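Local structure of putative molybdenum carrier protein (Syntrophus aciditrophicus SB, 3IMK) at residues T77-H82 with L91-A96; I106-D109 with D115-T118; A22-A27 with I32-W37. The protein is of unknown function but, as a putative molybdenum carrier of the SLOG superfamily, may bind a small ligand or metal species. One frame throughout, in Å; residues are numbered along the deposited sequence.

Contact 1 (T77-H82 with L91-A96)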
ATOM      1  N   THR A  77      -3.004  -1.343   7.034  1.00 10.70           N
ATOM      2  CA  THR A  77      -2.816  -0.508   5.851  1.00 11.16           C
ATOM      3  C   THR A  77      -1.798   0.605   6.113  1.00 11.22           C
ATOM      4  O   THR A  77      -1.929   1.399   7.061  1.00 11.24           O
ATOM      5  CB  THR A  77      -4.178   0.092   5.395  1.00 12.11           C
ATOM      6  OG1 THR A  77      -5.077  -0.953   4.978  1.00 11.04           O
ATOM      7  CG2 THR A  77      -4.004   1.044   4.229  1.00 14.01           C
ATOM      8  N   LEU A  78      -0.793   0.624   5.250  1.00 11.03           N
ATOM      9  CA  LEU A  78       0.234   1.645   5.227  1.00 10.73           C
ATOM     10  C   LEU A  78      -0.144   2.598   4.087  1.00 10.70           C
ATOM     11  O   LEU A  78      -0.287   2.129   2.954  1.00 11.29           O
ATOM     12  CB  LEU A  78       1.602   1.030   4.952  1.00 11.33           C
ATOM     13  CG  LEU A  78       2.766   1.984   4.649  1.00 13.54           C
ATOM     14  CD1 LEU A  78       3.038   2.930   5.847  1.00 13.49           C
ATOM     15  CD2 LEU A  78       4.027   1.174   4.341  1.00 12.29           C
ATOM     16  N   ILE A  79      -0.293   3.902   4.360  1.00 10.62           N
ATOM     17  CA  ILE A  79      -0.653   4.911   3.346  1.00 11.20           C
ATOM     18  C   ILE A  79       0.564   5.844   3.202  1.00 10.87           C
ATOM     19  O   ILE A  79       1.024   6.399   4.181  1.00 12.49           O
ATOM     20  CB  ILE A  79      -1.919   5.742   3.698  1.00 10.61           C
ATOM     21  CG1 ILE A  79      -3.073   4.801   4.110  1.00 11.33           C
ATOM     22  CG2 ILE A  79      -2.294   6.586   2.480  1.00 12.12           C
ATOM     23  CD1 ILE A  79      -4.346   5.492   4.604  1.00 11.24           C
ATOM     24  N   ILE A  80       1.083   5.984   1.994  1.00 10.21           N
ATOM     25  CA  ILE A  80       2.258   6.798   1.724  1.00 11.32           C
ATOM     26  C   ILE A  80       1.850   7.979   0.824  1.00 11.20           C
ATOM     27  O   ILE A  80       1.250   7.768  -0.216  1.00 12.09           O
ATOM     28  CB  ILE A  80       3.351   5.942   1.044  1.00 11.29           C
ATOM     29  CG1 ILE A  80       3.619   4.658   1.832  1.00 14.05           C
ATOM     30  CG2 ILE A  80       4.630   6.799   0.878  1.00 14.41           C
ATOM     31  CD1 ILE A  80       4.414   3.572   1.056  1.00 15.89           C
ATOM     32  N   SER A  81       2.249   9.205   1.189  1.00 11.71           N
ATOM     33  CA  SER A  81       1.956  10.394   0.414  1.00 11.93           C
ATOM     34  C   SER A  81       3.043  11.432   0.583  1.00 12.53           C
ATOM     35  O   SER A  81       3.937  11.296   1.430  1.00 12.45           O
ATOM     36  CB  SER A  81       0.644  11.028   0.876  1.00 13.50           C
ATOM     37  OG  SER A  81       0.778  11.649   2.127  1.00 13.42           O
ATOM     38  N   HIS A  82       2.908  12.477  -0.218  1.00 12.60           N
ATOM     39  CA  HIS A  82       3.535  13.778   0.029  1.00 13.22           C
ATOM     40  C   HIS A  82       2.443  14.763   0.312  1.00 14.47           C
ATOM     41  O   HIS A  82       1.675  15.108  -0.594  1.00 17.38           O
ATOM     42  CB  HIS A  82       4.399  14.242  -1.152  1.00 13.37           C
ATOM     43  CG  HIS A  82       5.564  13.348  -1.448  1.00 12.47           C
ATOM     44  ND1 HIS A  82       5.593  12.524  -2.554  1.00 13.83           N
ATOM     45  CD2 HIS A  82       6.738  13.149  -0.795  1.00 15.03           C
ATOM     46  CE1 HIS A  82       6.745  11.874  -2.577  1.00 15.43           C
ATOM     47  NE2 HIS A  82       7.453  12.216  -1.509  1.00 14.33           N
ATOM     48  N   LEU A  91      -9.856   8.305   1.643  1.00 12.97           N
ATOM     49  CA  LEU A  91     -10.935   7.296   1.769  1.00 12.83           C
ATOM     50  C   LEU A  91     -10.363   6.019   2.368  1.00 13.11           C
ATOM     51  O   LEU A  91     -11.004   5.378   3.199  1.00 12.74           O
ATOM     52  CB  LEU A  91     -11.526   6.970   0.407  1.00 13.27           C
ATOM     53  CG  LEU A  91     -12.746   6.051   0.418  1.00 16.97           C
ATOM     54  CD1 LEU A  91     -13.906   6.634   1.240  1.00 15.10           C
ATOM     55  CD2 LEU A  91     -13.151   5.720  -1.035  1.00 19.27           C
ATOM     56  N   THR A  92      -9.162   5.640   1.930  1.00 12.76           N
ATOM     57  CA  THR A  92      -8.498   4.446   2.494  1.00 11.38           C
ATOM     58  C   THR A  92      -8.427   4.562   4.014  1.00 12.90           C
ATOM     59  O   THR A  92      -8.732   3.638   4.730  1.00 12.48           O
ATOM     60  CB  THR A  92      -7.088   4.251   1.885  1.00 12.48           C
ATOM     61  OG1 THR A  92      -7.181   4.125   0.473  1.00 13.26           O
ATOM     62  CG2 THR A  92      -6.353   3.067   2.485  1.00 12.41           C
ATOM     63  N   GLU A  93      -7.914   5.704   4.475  1.00 12.29           N
ATOM     64  CA  GLU A  93      -7.763   5.984   5.897  1.00 11.19           C
ATOM     65  C   GLU A  93      -9.125   5.939   6.621  1.00 12.17           C
ATOM     66  O   GLU A  93      -9.237   5.396   7.717  1.00 13.98           O
ATOM     67  CB  GLU A  93      -7.058   7.356   6.086  1.00 12.56           C
ATOM     68  CG  GLU A  93      -6.784   7.700   7.528  1.00 15.32           C
ATOM     69  CD  GLU A  93      -6.076   9.042   7.676  1.00 17.66           C
ATOM     70  OE1 GLU A  93      -6.686  10.037   7.256  1.00 19.65           O
ATOM     71  OE2 GLU A  93      -4.939   9.045   8.192  1.00 22.61           O
ATOM     72  N   PHE A  94     -10.140   6.542   6.001  1.00 11.70           N
ATOM     73  CA  PHE A  94     -11.504   6.508   6.543  1.00 12.25           C
ATOM     74  C   PHE A  94     -11.952   5.056   6.718  1.00 12.77           C
ATOM     75  O   PHE A  94     -12.507   4.697   7.776  1.00 13.20           O
ATOM     76  CB  PHE A  94     -12.465   7.273   5.604  1.00 14.79           C
ATOM     77  CG  PHE A  94     -13.929   7.110   5.947  1.00 14.16           C
ATOM     78  CD1 PHE A  94     -14.480   7.878   6.941  1.00 19.39           C
ATOM     79  CD2 PHE A  94     -14.716   6.166   5.313  1.00 16.51           C
ATOM     80  CE1 PHE A  94     -15.819   7.745   7.286  1.00 21.84           C
ATOM     81  CE2 PHE A  94     -16.042   6.024   5.664  1.00 18.54           C
ATOM     82  CZ  PHE A  94     -16.579   6.821   6.648  1.00 21.06           C
ATOM     83  N   PHE A  95     -11.778   4.213   5.700  1.00 11.96           N
ATOM     84  CA  PHE A  95     -12.220   2.814   5.807  1.00 12.25           C
ATOM     85  C   PHE A  95     -11.449   2.080   6.926  1.00 14.72           C
ATOM     86  O   PHE A  95     -12.030   1.313   7.704  1.00 14.79           O
ATOM     87  CB  PHE A  95     -12.026   2.042   4.496  1.00 14.11           C
ATOM     88  CG  PHE A  95     -12.995   2.400   3.378  1.00 14.42           C
ATOM     89  CD1 PHE A  95     -14.354   2.493   3.608  1.00 18.43           C
ATOM     90  CD2 PHE A  95     -12.527   2.561   2.073  1.00 15.15           C
ATOM     91  CE1 PHE A  95     -15.242   2.785   2.558  1.00 17.38           C
ATOM     92  CE2 PHE A  95     -13.402   2.831   1.054  1.00 16.13           C
ATOM     93  CZ  PHE A  95     -14.723   2.954   1.285  1.00 15.29           C
ATOM     94  N   ALA A  96     -10.124   2.269   6.989  1.00 13.66           N
ATOM     95  CA  ALA A  96      -9.372   1.643   8.064  1.00 13.86           C
ATOM     96  C   ALA A  96      -9.894   2.050   9.466  1.00 15.38           C
ATOM     97  O   ALA A  96     -10.045   1.207  10.359  1.00 14.95           O
ATOM     98  CB  ALA A  96      -7.852   1.912   7.911  1.00 13.31           C
TER
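Thr92 O accepts a backbone hydrogen bond from Ala96 N at 3.0 Å, in the helical turn that faces Thr77 and Ile79. No hydrogen bond crosses this contact. Both threonines spend their hydroxyls elsewhere: Thr92 OG1 on the carbonyl of Gly88, one turn earlier, and Thr77 OG1 on the side-chain amide of Asn133. Their methyls are left to meet. In each residue OG1 stands beside the backbone N (chi1 -64° in Thr77), which puts CG2 anti to that N, and the CG2 atoms of Thr77 and Thr92 touch at 3.6 Å. Strand 76-81 and helix 87-98 are the first two elements of a beta-alpha-beta unit completed by strand 103-107. Over these short segments they run nearly antiparallel, at 157°, with axes 9.6 Å apart. Two residues on, Ile79 faces the helix again. Its CG1-CD1 arm is extended, with chi2 175°, and runs alongside Thr92, pointing the other way. Ile79 CD1 comes to 3.8 Å from Thr92 CG2. Ile79 CD1 also ends against the start of Glu93, 3.6 Å from Glu93 CB, where the Ile79 arm lies nearly perpendicular to the Glu93 side chain. Beyond Thr92, helix 63-72 packs through Thr67.

Contact 2 (I106-D109 with D115-T118)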
ATOM      1  N   ILE A 106       2.301   7.640   6.422  1.00 10.96           N
ATOM      2  CA  ILE A 106       3.613   8.266   6.285  1.00 11.70           C
ATOM      3  C   ILE A 106       3.488   9.401   5.275  1.00 12.06           C
ATOM      4  O   ILE A 106       3.233   9.167   4.097  1.00 11.58           O
ATOM      5  CB  ILE A 106       4.676   7.258   5.850  1.00 12.50           C
ATOM      6  CG1 ILE A 106       4.881   6.203   6.929  1.00 13.39           C
ATOM      7  CG2 ILE A 106       6.010   7.945   5.493  1.00 11.80           C
ATOM      8  CD1 ILE A 106       5.351   6.738   8.340  1.00 12.16           C
ATOM      9  N   ASP A 107       3.741  10.630   5.728  1.00 11.65           N
ATOM     10  CA  ASP A 107       3.769  11.823   4.897  1.00 10.74           C
ATOM     11  C   ASP A 107       5.268  12.146   4.673  1.00 10.16           C
ATOM     12  O   ASP A 107       5.948  12.649   5.555  1.00 11.23           O
ATOM     13  CB  ASP A 107       3.024  12.974   5.575  1.00 10.92           C
ATOM     14  CG  ASP A 107       3.030  14.244   4.759  1.00 12.86           C
ATOM     15  OD1 ASP A 107       3.783  14.355   3.755  1.00 11.68           O
ATOM     16  OD2 ASP A 107       2.243  15.160   5.078  1.00 13.74           O
ATOM     17  N   LEU A 108       5.751  11.831   3.476  1.00 10.69           N
ATOM     18  CA  LEU A 108       7.158  11.977   3.138  1.00 10.05           C
ATOM     19  C   LEU A 108       7.541  13.413   2.859  1.00 10.69           C
ATOM     20  O   LEU A 108       8.706  13.657   2.545  1.00 11.40           O
ATOM     21  CB  LEU A 108       7.530  11.033   1.983  1.00 11.50           C
ATOM     22  CG  LEU A 108       7.559   9.563   2.337  1.00 11.32           C
ATOM     23  CD1 LEU A 108       7.855   8.715   1.100  1.00 12.54           C
ATOM     24  CD2 LEU A 108       8.534   9.220   3.448  1.00 14.47           C
ATOM     25  N   ASP A 109       6.617  14.361   3.049  1.00  9.98           N
ATOM     26  CA  ASP A 109       7.023  15.772   3.204  1.00  8.98           C
ATOM     27  C   ASP A 109       7.363  16.149   4.654  1.00  9.70           C
ATOM     28  O   ASP A 109       7.924  17.230   4.892  1.00 10.03           O
ATOM     29  CB  ASP A 109       5.956  16.747   2.695  1.00  9.52           C
ATOM     30  CG  ASP A 109       5.865  16.815   1.187  1.00 11.11           C
ATOM     31  OD1 ASP A 109       6.721  16.258   0.451  1.00 12.09           O
ATOM     32  OD2 ASP A 109       4.898  17.458   0.689  1.00 14.06           O
ATOM     33  N   ASP A 115      13.694   7.572   8.675  1.00  8.36           N
ATOM     34  CA  ASP A 115      12.956   7.640   9.965  1.00  8.95           C
ATOM     35  C   ASP A 115      11.565   6.987   9.820  1.00 11.14           C
ATOM     36  O   ASP A 115      11.061   6.310  10.730  1.00 11.10           O
ATOM     37  CB  ASP A 115      12.900   9.092  10.440  1.00  9.86           C
ATOM     38  CG  ASP A 115      14.320   9.693  10.695  1.00 10.35           C
ATOM     39  OD1 ASP A 115      15.221   8.937  11.000  1.00 15.12           O
ATOM     40  OD2 ASP A 115      14.438  10.892  10.691  1.00 12.97           O
ATOM     41  N   ALA A 116      10.944   7.196   8.666  1.00  9.93           N
ATOM     42  CA  ALA A 116       9.684   6.537   8.382  1.00 10.44           C
ATOM     43  C   ALA A 116       9.808   5.017   8.462  1.00  9.51           C
ATOM     44  O   ALA A 116       8.904   4.338   8.939  1.00 10.62           O
ATOM     45  CB  ALA A 116       9.126   6.944   6.990  1.00 10.63           C
ATOM     46  N   ALA A 117      10.895   4.478   7.909  1.00  8.98           N
ATOM     47  CA  ALA A 117      11.108   3.019   7.942  1.00  9.29           C
ATOM     48  C   ALA A 117      11.110   2.515   9.385  1.00 10.27           C
ATOM     49  O   ALA A 117      10.536   1.457   9.678  1.00 11.09           O
ATOM     50  CB  ALA A 117      12.417   2.649   7.231  1.00 11.03           C
ATOM     51  N   THR A 118      11.737   3.279  10.280  1.00  9.65           N
ATOM     52  CA  THR A 118      11.724   2.936  11.725  1.00  8.64           C
ATOM     53  C   THR A 118      10.304   2.895  12.272  1.00  9.32           C
ATOM     54  O   THR A 118       9.896   1.947  12.984  1.00 10.30           O
ATOM     55  CB  THR A 118      12.572   3.880  12.503  1.00  8.88           C
ATOM     56  OG1 THR A 118      13.920   3.710  12.053  1.00 12.92           O
ATOM     57  CG2 THR A 118      12.501   3.638  14.054  1.00  9.89           C
TER
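Ala116 CB sits against two methyls of Ile106, and this is the tight part of the contact. Ile106 CG2 is the nearer, at 3.6 Å from Ala116 CB. Ile106 CD1 follows at 4.0 Å from the same atom. The turn about CB-CG1 (chi2 -60°) brings CD1 round beside CG2, so both methyls of Ile106 meet one small side chain together. Leu108 adds a looser touch, with its CD2 at 4.3 Å from Ala116 CB. The Leu108 side chain also reaches Ala148 of helix 145-157, Ala116 packs on Leu152 of that helix, and Ile111 in the connecting loop packs on both Ile106 and Ala116.

Here strand 103-107, the outermost of the parallel sheet on this side, hands over to helix 113-126. The helix then leads to strand 131-135, which lies beyond strand 76-81, so the crossover passes over one strand.

The side toward solvent is polar. Asp109 N donates to Asp107 OD1 at 2.9 Å, closing an Asx turn just past the strand. The donor approaches on the anti side of the carboxylate, 33° out of its plane. Gly83 N grips the same oxygen. Asp109 is exposed, as are Asp115 and Thr118 on the outer side of the helix. A glycerol, probably from the crystallisation liquor, is hydrogen-bonded to Asp107 N.

Contact 3 (A22-A27 with I32-W37)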
ATOM      1  N   ALA A  22       4.140   0.576  -7.019  1.00 10.91           N
ATOM      2  CA  ALA A  22       5.409   0.400  -6.358  1.00  9.72           C
ATOM      3  C   ALA A  22       5.353  -0.722  -5.331  1.00  9.33           C
ATOM      4  O   ALA A  22       6.322  -1.501  -5.175  1.00 11.85           O
ATOM      5  CB  ALA A  22       5.897   1.716  -5.688  1.00 11.59           C
ATOM      6  N   ALA A  23       4.273  -0.799  -4.571  1.00  9.29           N
ATOM      7  CA  ALA A  23       4.186  -1.896  -3.632  1.00 10.00           C
ATOM      8  C   ALA A  23       4.329  -3.263  -4.267  1.00 10.21           C
ATOM      9  O   ALA A  23       5.041  -4.149  -3.755  1.00 10.73           O
ATOM     10  CB  ALA A  23       2.839  -1.788  -2.850  1.00 11.69           C
ATOM     11  N   LEU A  24       3.634  -3.461  -5.395  1.00  9.31           N
ATOM     12  CA  LEU A  24       3.675  -4.741  -6.086  1.00 10.91           C
ATOM     13  C   LEU A  24       5.059  -5.010  -6.705  1.00 10.38           C
ATOM     14  O   LEU A  24       5.581  -6.108  -6.613  1.00 10.95           O
ATOM     15  CB  LEU A  24       2.581  -4.805  -7.168  1.00 11.54           C
ATOM     16  CG  LEU A  24       1.145  -4.619  -6.664  1.00 11.55           C
ATOM     17  CD1 LEU A  24       0.128  -4.687  -7.856  1.00 13.53           C
ATOM     18  CD2 LEU A  24       0.754  -5.643  -5.579  1.00 14.96           C
ATOM     19  N   ASP A  25       5.667  -3.972  -7.299  1.00 10.32           N
ATOM     20  CA  ASP A  25       6.958  -4.124  -7.947  1.00  9.78           C
ATOM     21  C   ASP A  25       8.001  -4.445  -6.889  1.00  9.99           C
ATOM     22  O   ASP A  25       8.907  -5.272  -7.116  1.00 10.55           O
ATOM     23  CB  ASP A  25       7.314  -2.856  -8.730  1.00 10.54           C
ATOM     24  CG  ASP A  25       6.497  -2.687  -9.980  1.00 12.20           C
ATOM     25  OD1 ASP A  25       5.915  -3.688 -10.455  1.00 13.03           O
ATOM     26  OD2 ASP A  25       6.486  -1.560 -10.547  1.00 12.70           O
ATOM     27  N   PHE A  26       7.871  -3.838  -5.714  1.00  9.78           N
ATOM     28  CA  PHE A  26       8.773  -4.110  -4.601  1.00 11.12           C
ATOM     29  C   PHE A  26       8.625  -5.566  -4.176  1.00 11.17           C
ATOM     30  O   PHE A  26       9.607  -6.280  -3.988  1.00 12.29           O
ATOM     31  CB  PHE A  26       8.472  -3.215  -3.398  1.00 11.67           C
ATOM     32  CG  PHE A  26       9.388  -3.462  -2.233  1.00 14.16           C
ATOM     33  CD1 PHE A  26      10.660  -2.897  -2.239  1.00 13.15           C
ATOM     34  CD2 PHE A  26       9.035  -4.322  -1.227  1.00 15.92           C
ATOM     35  CE1 PHE A  26      11.553  -3.168  -1.218  1.00 15.03           C
ATOM     36  CE2 PHE A  26       9.943  -4.605  -0.187  1.00 15.02           C
ATOM     37  CZ  PHE A  26      11.212  -4.012  -0.227  1.00 14.61           C
ATOM     38  N   ALA A  27       7.368  -6.004  -3.980  1.00 10.24           N
ATOM     39  CA  ALA A  27       7.127  -7.398  -3.559  1.00 10.55           C
ATOM     40  C   ALA A  27       7.773  -8.353  -4.564  1.00  9.81           C
ATOM     41  O   ALA A  27       8.448  -9.316  -4.194  1.00 11.08           O
ATOM     42  CB  ALA A  27       5.628  -7.682  -3.424  1.00 11.37           C
ATOM     43  N   ILE A  32       8.504 -11.413  -2.219  1.00 10.85           N
ATOM     44  CA  ILE A  32       7.476 -11.438  -1.181  1.00 11.04           C
ATOM     45  C   ILE A  32       6.149 -11.742  -1.876  1.00 11.52           C
ATOM     46  O   ILE A  32       5.849 -11.098  -2.897  1.00 10.45           O
ATOM     47  CB  ILE A  32       7.398 -10.077  -0.449  1.00 13.11           C
ATOM     48  CG1 ILE A  32       8.751  -9.771   0.212  1.00 13.59           C
ATOM     49  CG2 ILE A  32       6.243 -10.066   0.569  1.00 13.36           C
ATOM     50  CD1 ILE A  32       8.837  -8.354   0.790  1.00 14.40           C
ATOM     51  N   PRO A  33       5.364 -12.731  -1.394  1.00 11.18           N
ATOM     52  CA  PRO A  33       4.048 -12.980  -1.987  1.00 11.38           C
ATOM     53  C   PRO A  33       3.230 -11.703  -2.055  1.00 11.58           C
ATOM     54  O   PRO A  33       3.343 -10.841  -1.184  1.00 11.73           O
ATOM     55  CB  PRO A  33       3.424 -13.988  -1.018  1.00 11.88           C
ATOM     56  CG  PRO A  33       4.646 -14.713  -0.460  1.00 10.07           C
ATOM     57  CD  PRO A  33       5.623 -13.634  -0.236  1.00 10.18           C
ATOM     58  N   TYR A  34       2.394 -11.600  -3.082  1.00 10.80           N
ATOM     59  CA  TYR A  34       1.581 -10.414  -3.238  1.00 11.11           C
ATOM     60  C   TYR A  34       0.223 -10.771  -3.810  1.00 11.31           C
ATOM     61  O   TYR A  34      -0.029 -11.901  -4.280  1.00 12.55           O
ATOM     62  CB  TYR A  34       2.293  -9.366  -4.113  1.00 11.82           C
ATOM     63  CG  TYR A  34       2.311  -9.736  -5.542  1.00 10.78           C
ATOM     64  CD1 TYR A  34       1.262  -9.388  -6.396  1.00 10.41           C
ATOM     65  CD2 TYR A  34       3.347 -10.479  -6.084  1.00 12.04           C
ATOM     66  CE1 TYR A  34       1.277  -9.784  -7.743  1.00 10.71           C
ATOM     67  CE2 TYR A  34       3.366 -10.871  -7.393  1.00 12.36           C
ATOM     68  CZ  TYR A  34       2.308 -10.543  -8.228  1.00 13.12           C
ATOM     69  OH  TYR A  34       2.289 -10.947  -9.572  1.00 13.95           O
ATOM     70  N   GLY A  35      -0.682  -9.779  -3.747  1.00 12.41           N
ATOM     71  CA  GLY A  35      -1.989  -9.881  -4.332  1.00 11.91           C
ATOM     72  C   GLY A  35      -2.681  -8.536  -4.261  1.00 10.50           C
ATOM     73  O   GLY A  35      -2.045  -7.498  -4.120  1.00 10.86           O
ATOM     74  N   GLY A  36      -4.011  -8.581  -4.334  1.00 12.45           N
ATOM     75  CA  GLY A  36      -4.793  -7.362  -4.203  1.00 11.56           C
ATOM     76  C   GLY A  36      -6.031  -7.398  -5.058  1.00 12.18           C
ATOM     77  O   GLY A  36      -6.090  -8.043  -6.111  1.00 14.92           O
ATOM     78  N   TRP A  37      -7.008  -6.648  -4.630  1.00 10.70           N
ATOM     79  CA  TRP A  37      -8.256  -6.479  -5.353  1.00 11.79           C
ATOM     80  C   TRP A  37      -8.177  -5.263  -6.250  1.00  9.95           C
ATOM     81  O   TRP A  37      -7.772  -4.190  -5.836  1.00 10.72           O
ATOM     82  CB  TRP A  37      -9.376  -6.280  -4.353  1.00 11.82           C
ATOM     83  CG  TRP A  37      -9.606  -7.518  -3.543  1.00 11.78           C
ATOM     84  CD1 TRP A  37      -9.115  -7.783  -2.281  1.00 12.20           C
ATOM     85  CD2 TRP A  37     -10.362  -8.676  -3.923  1.00 12.75           C
ATOM     86  NE1 TRP A  37      -9.545  -9.047  -1.837  1.00 12.79           N
ATOM     87  CE2 TRP A  37     -10.326  -9.596  -2.829  1.00 13.90           C
ATOM     88  CE3 TRP A  37     -11.126  -8.988  -5.044  1.00 13.56           C
ATOM     89  CZ2 TRP A  37     -11.000 -10.820  -2.866  1.00 13.85           C
ATOM     90  CZ3 TRP A  37     -11.759 -10.222  -5.096  1.00 13.15           C
ATOM     91  CH2 TRP A  37     -11.686 -11.119  -4.024  1.00 14.20           C
TER
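Ala27 lies between Ile32 and Tyr34, where helix 19-29 turns back into strand 34-38. These are the second and third elements of a beta-alpha-beta unit that starts with strand 10-12. Ile11 of that first strand packs on Ala27, Phe26 and Ile32 alike.

The side chains form a row along the contact. At one end, Phe26 and Ile32 cross obliquely. Ile32 CD1 comes to 4.0 Å from Phe26 CE2. The same ring stacks with that of His30. In the middle, Ala27 CB touches Tyr34 CB at 3.8 Å. At the other end, Leu24 is set nearly perpendicular to the Tyr34 side chain. Leu24 CD2 stands 3.9 Å from Tyr34 CD1 and 3.7 Å from Gly35 O, so one methyl packs on both the ring and the backbone. Tyr34 CG sits between the backbone N and the carbonyl carbon (chi1 73°). This lays the ring along the helix side of the strand, near Leu24. Tyr34 OH is hydrogen-bonded to the backbone N of Gln54.

Past Gly35 the strand is broken at Gly36 and resumes at Trp37, which takes no part in the packing but lines the pocket that holds a polyether.

The single hydrogen bond across the contact joins Ile32 N to Ala27 O at 2.9 Å, with an N-H...O angle of 154° and the donor tilted 24° from the carbonyl plane.

How the contacts relate
Along the chain the order is contact 3, contact 1, contact 2, with no overlap. All three reach the same parallel six-stranded sheet. Contacts 1 and 2 lie on neighbouring strands, 76-81 and 103-107, with centres about 14 Å apart. They touch directly: Ser81 O is 2.8 Å from Leu108 N, probably a hydrogen bond of the sheet. Contact 3 lies on strand 34-38, farther across the sheet. Its centre is about 17 Å from that of contact 1 and about 20 Å from that of contact 2, and it touches neither. Helix 145-157 borders both helix 19-29 and helix 113-126. The contacts thus join three of the helices, 19-29, 87-98 and 113-126, to one shared sheet, as in a Rossmann-like fold.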